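Local atomic coordinates of Sts-2 protein (Mus musculus, PDB entry 3D4I), a protein that has an acid-dependent phosphatase activity in its histidine phosphatase domain and probably interferes with CBL-mediated down-regulation of receptor tyrosine kinases, so that activated receptors accumulate at the cell surface. Residues S203-L214 against V228-C239. Residues are numbered along the deposited sequence; the frame is centred on the assembly and turned at random.
Sequences SSALDSCTRPLL and VRKIPSLGMCFC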
# COMPACT_ATOMS: atom_id res chain seq x y z
N SER A 203 -16.60 -6.43 -6.88
CA SER A 203 -16.50 -7.82 -6.39
C SER A 203 -17.53 -8.70 -7.10
O SER A 203 -17.23 -9.81 -7.50
CB SER A 203 -16.72 -7.86 -4.89
OG SER A 203 -15.60 -7.29 -4.22
N SER A 204 -18.74 -8.18 -7.26
CA SER A 204 -19.81 -8.92 -7.97
C SER A 204 -19.41 -9.44 -9.36
O SER A 204 -19.85 -10.53 -9.78
CB SER A 204 -21.03 -8.02 -8.11
OG SER A 204 -20.65 -6.74 -8.55
N ALA A 205 -18.62 -8.65 -10.08
CA ALA A 205 -18.24 -8.98 -11.45
C ALA A 205 -17.36 -10.23 -11.56
O ALA A 205 -17.34 -10.87 -12.62
CB ALA A 205 -17.56 -7.78 -12.13
N LEU A 206 -16.61 -10.57 -10.51
CA LEU A 206 -15.77 -11.77 -10.58
C LEU A 206 -16.62 -13.02 -10.79
O LEU A 206 -16.14 -13.99 -11.36
CB LEU A 206 -14.83 -11.93 -9.37
CG LEU A 206 -13.47 -11.20 -9.47
CD1 LEU A 206 -13.65 -9.73 -9.16
CD2 LEU A 206 -12.45 -11.80 -8.53
N ASP A 207 -17.88 -12.95 -10.37
CA ASP A 207 -18.86 -14.01 -10.63
C ASP A 207 -19.70 -13.73 -11.90
O ASP A 207 -19.76 -14.55 -12.83
CB ASP A 207 -19.78 -14.23 -9.41
CG ASP A 207 -20.63 -15.50 -9.53
OD1 ASP A 207 -20.04 -16.59 -9.62
OD2 ASP A 207 -21.87 -15.42 -9.50
N SER A 208 -20.33 -12.57 -11.93
CA SER A 208 -21.29 -12.27 -12.99
C SER A 208 -20.69 -12.07 -14.38
O SER A 208 -21.40 -12.21 -15.37
CB SER A 208 -22.14 -11.06 -12.62
OG SER A 208 -21.34 -9.90 -12.69
N CYS A 209 -19.41 -11.70 -14.46
CA CYS A 209 -18.74 -11.52 -15.75
C CYS A 209 -17.97 -12.76 -16.24
O CYS A 209 -17.42 -12.77 -17.35
CB CYS A 209 -17.88 -10.24 -15.76
SG CYS A 209 -18.87 -8.71 -15.59
N THR A 210 -17.92 -13.80 -15.41
CA THR A 210 -17.18 -15.01 -15.76
C THR A 210 -18.11 -16.19 -16.02
O THR A 210 -17.91 -16.92 -16.98
CB THR A 210 -16.08 -15.40 -14.73
OG1 THR A 210 -16.67 -15.65 -13.45
CG2 THR A 210 -15.05 -14.27 -14.59
N ARG A 211 -19.13 -16.35 -15.18
CA ARG A 211 -20.13 -17.42 -15.37
C ARG A 211 -20.69 -17.51 -16.81
O ARG A 211 -20.73 -18.61 -17.37
CB ARG A 211 -21.24 -17.36 -14.33
CG ARG A 211 -20.74 -17.78 -12.95
CD ARG A 211 -21.85 -17.90 -11.95
NE ARG A 211 -22.61 -19.14 -12.10
CZ ARG A 211 -22.26 -20.32 -11.60
NH1 ARG A 211 -21.15 -20.47 -10.89
NH2 ARG A 211 -23.06 -21.36 -11.78
N PRO A 212 -21.09 -16.36 -17.42
CA PRO A 212 -21.57 -16.39 -18.82
C PRO A 212 -20.52 -16.90 -19.81
O PRO A 212 -20.89 -17.60 -20.76
CB PRO A 212 -21.91 -14.92 -19.12
CG PRO A 212 -22.13 -14.29 -17.80
CD PRO A 212 -21.16 -14.99 -16.87
N LEU A 213 -19.24 -16.58 -19.59
CA LEU A 213 -18.16 -17.06 -20.46
C LEU A 213 -18.00 -18.56 -20.34
O LEU A 213 -17.76 -19.25 -21.32
CB LEU A 213 -16.81 -16.42 -20.10
CG LEU A 213 -16.66 -14.90 -20.17
CD1 LEU A 213 -15.18 -14.52 -19.92
CD2 LEU A 213 -17.13 -14.35 -21.50
N LEU A 214 -18.14 -19.04 -19.11
CA LEU A 214 -17.96 -20.46 -18.80
C LEU A 214 -19.18 -21.28 -19.17
O LEU A 214 -19.16 -22.50 -19.09
CB LEU A 214 -17.60 -20.63 -17.31
CG LEU A 214 -16.40 -19.82 -16.79
CD1 LEU A 214 -16.36 -19.83 -15.24
CD2 LEU A 214 -15.09 -20.30 -17.38
N VAL A 228 -19.38 -12.94 -3.08
CA VAL A 228 -18.73 -11.71 -3.50
C VAL A 228 -18.32 -10.80 -2.33
O VAL A 228 -17.37 -10.02 -2.43
CB VAL A 228 -19.50 -11.00 -4.69
CG1 VAL A 228 -19.54 -11.96 -5.89
CG2 VAL A 228 -20.91 -10.56 -4.30
N ARG A 229 -18.99 -10.98 -1.20
CA ARG A 229 -18.55 -10.43 0.07
C ARG A 229 -17.05 -10.69 0.33
O ARG A 229 -16.35 -9.83 0.87
CB ARG A 229 -19.40 -11.07 1.17
CG ARG A 229 -19.13 -10.60 2.57
CD ARG A 229 -20.02 -11.37 3.53
NE ARG A 229 -19.32 -12.41 4.26
CZ ARG A 229 -18.37 -12.17 5.16
NH1 ARG A 229 -17.97 -10.93 5.41
NH2 ARG A 229 -17.80 -13.19 5.81
N LYS A 230 -16.58 -11.86 -0.09
CA LYS A 230 -15.24 -12.37 0.24
C LYS A 230 -14.03 -11.88 -0.59
O LYS A 230 -12.87 -12.15 -0.25
CB LYS A 230 -15.29 -13.90 0.22
CG LYS A 230 -16.28 -14.50 1.23
CD LYS A 230 -15.89 -15.90 1.66
CE LYS A 230 -16.60 -16.28 2.97
NZ LYS A 230 -16.44 -17.73 3.33
N ILE A 231 -14.29 -11.17 -1.68
CA ILE A 231 -13.25 -10.81 -2.62
C ILE A 231 -12.45 -9.57 -2.13
O ILE A 231 -13.04 -8.56 -1.83
CB ILE A 231 -13.90 -10.58 -4.01
CG1 ILE A 231 -14.72 -11.83 -4.40
CG2 ILE A 231 -12.85 -10.24 -5.06
CD1 ILE A 231 -15.45 -11.70 -5.71
N PRO A 232 -11.12 -9.67 -2.05
CA PRO A 232 -10.28 -8.55 -1.57
C PRO A 232 -10.01 -7.52 -2.64
O PRO A 232 -10.28 -7.75 -3.80
CB PRO A 232 -8.96 -9.23 -1.21
CG PRO A 232 -8.87 -10.39 -2.12
CD PRO A 232 -10.30 -10.84 -2.39
N SER A 233 -9.44 -6.38 -2.25
CA SER A 233 -9.02 -5.38 -3.22
C SER A 233 -8.02 -5.98 -4.19
O SER A 233 -7.17 -6.78 -3.79
CB SER A 233 -8.40 -4.18 -2.50
OG SER A 233 -9.41 -3.52 -1.76
N LEU A 234 -8.16 -5.62 -5.46
CA LEU A 234 -7.39 -6.21 -6.56
C LEU A 234 -7.55 -7.74 -6.68
O LEU A 234 -6.73 -8.38 -7.32
CB LEU A 234 -5.89 -5.79 -6.47
CG LEU A 234 -5.55 -4.42 -7.09
CD1 LEU A 234 -5.77 -4.46 -8.59
CD2 LEU A 234 -6.40 -3.33 -6.50
N GLY A 235 -8.59 -8.32 -6.07
CA GLY A 235 -8.86 -9.76 -6.22
C GLY A 235 -9.12 -10.05 -7.70
O GLY A 235 -9.67 -9.20 -8.39
N MET A 236 -8.68 -11.21 -8.20
CA MET A 236 -8.82 -11.52 -9.63
C MET A 236 -9.42 -12.90 -9.93
O MET A 236 -9.21 -13.84 -9.17
CB MET A 236 -7.45 -11.42 -10.30
CG MET A 236 -6.80 -10.07 -10.19
SD MET A 236 -5.17 -10.11 -10.94
CE MET A 236 -4.64 -8.41 -10.70
N CYS A 237 -10.15 -12.98 -11.06
CA CYS A 237 -10.68 -14.23 -11.63
C CYS A 237 -10.21 -14.22 -13.08
O CYS A 237 -10.44 -13.23 -13.77
CB CYS A 237 -12.23 -14.20 -11.65
SG CYS A 237 -12.98 -15.73 -12.22
N PHE A 238 -9.61 -15.30 -13.55
CA PHE A 238 -9.03 -15.36 -14.91
C PHE A 238 -9.68 -16.48 -15.73
O PHE A 238 -9.76 -17.64 -15.28
CB PHE A 238 -7.52 -15.59 -14.79
CG PHE A 238 -6.76 -15.46 -16.08
CD1 PHE A 238 -6.99 -14.39 -16.94
CD2 PHE A 238 -5.77 -16.38 -16.42
CE1 PHE A 238 -6.28 -14.24 -18.14
CE2 PHE A 238 -5.03 -16.25 -17.60
CZ PHE A 238 -5.29 -15.18 -18.47
N CYS A 239 -10.16 -16.15 -16.93
CA CYS A 239 -10.68 -17.19 -17.87
C CYS A 239 -9.89 -17.17 -19.15
O CYS A 239 -9.56 -16.09 -19.63
CB CYS A 239 -12.14 -16.94 -18.19
SG CYS A 239 -13.18 -17.00 -16.73
O HOH W 1 -15.68 -7.80 -1.49
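Ser203 leans into the bend of chain between Val228 and Ile231: its CB lies 3.3 Å from Val228 O, while its OG holds a water at 2.8 Å that can also donate to Val228 O and Ile231 O, though it has more acceptors in reach than protons. The same hydroxyl bonds Arg16 of strand 11-16. Ile231 CD1 reaches the carbonyl oxygen of Ser203, and Val228 CG1 lies 3.7 Å from Ser204 CA. Leu206 fills the middle: CB meets Ile231 CD1 at 3.7 Å, CG lies against Cys237 CB, and methyl CD2 presses on the backbone at Met236 C (3.5 Å). Phe266 of the second subunit packs on both Leu206 and Ile231. Asp207 adds only a brush of CB against Val228 CG1; its carboxylate forms a salt bridge with Arg219. Thr210 presents two different branches. OG1 sits between the backbone N and the carbonyl carbon (chi1 61°) and from there bonds Leu206 O at 2.7 Å, its approach tilted 31° from the carbonyl plane, while CG2 comes 3.5 Å from Cys237 SG and, with CB, also lies against Cys239 SG. Replacing Thr210 by an alanine is likely to leave Leu206 O without its hydroxyl partner and open a gap beside both sulfurs. Further along, Leu214 CD2 meets Cys239 SG at 3.9 Å, and Leu213 CD1 lies more loosely against Cys239 CB. The short helices 205-208 and 211-214 thus cover one side of strand 236-241, which runs antiparallel to strand 11-16, an alpha/beta layering belonging to the histidine phosphatase fold; Arg16 opens the Arg-His-Gly signature of that superfamily.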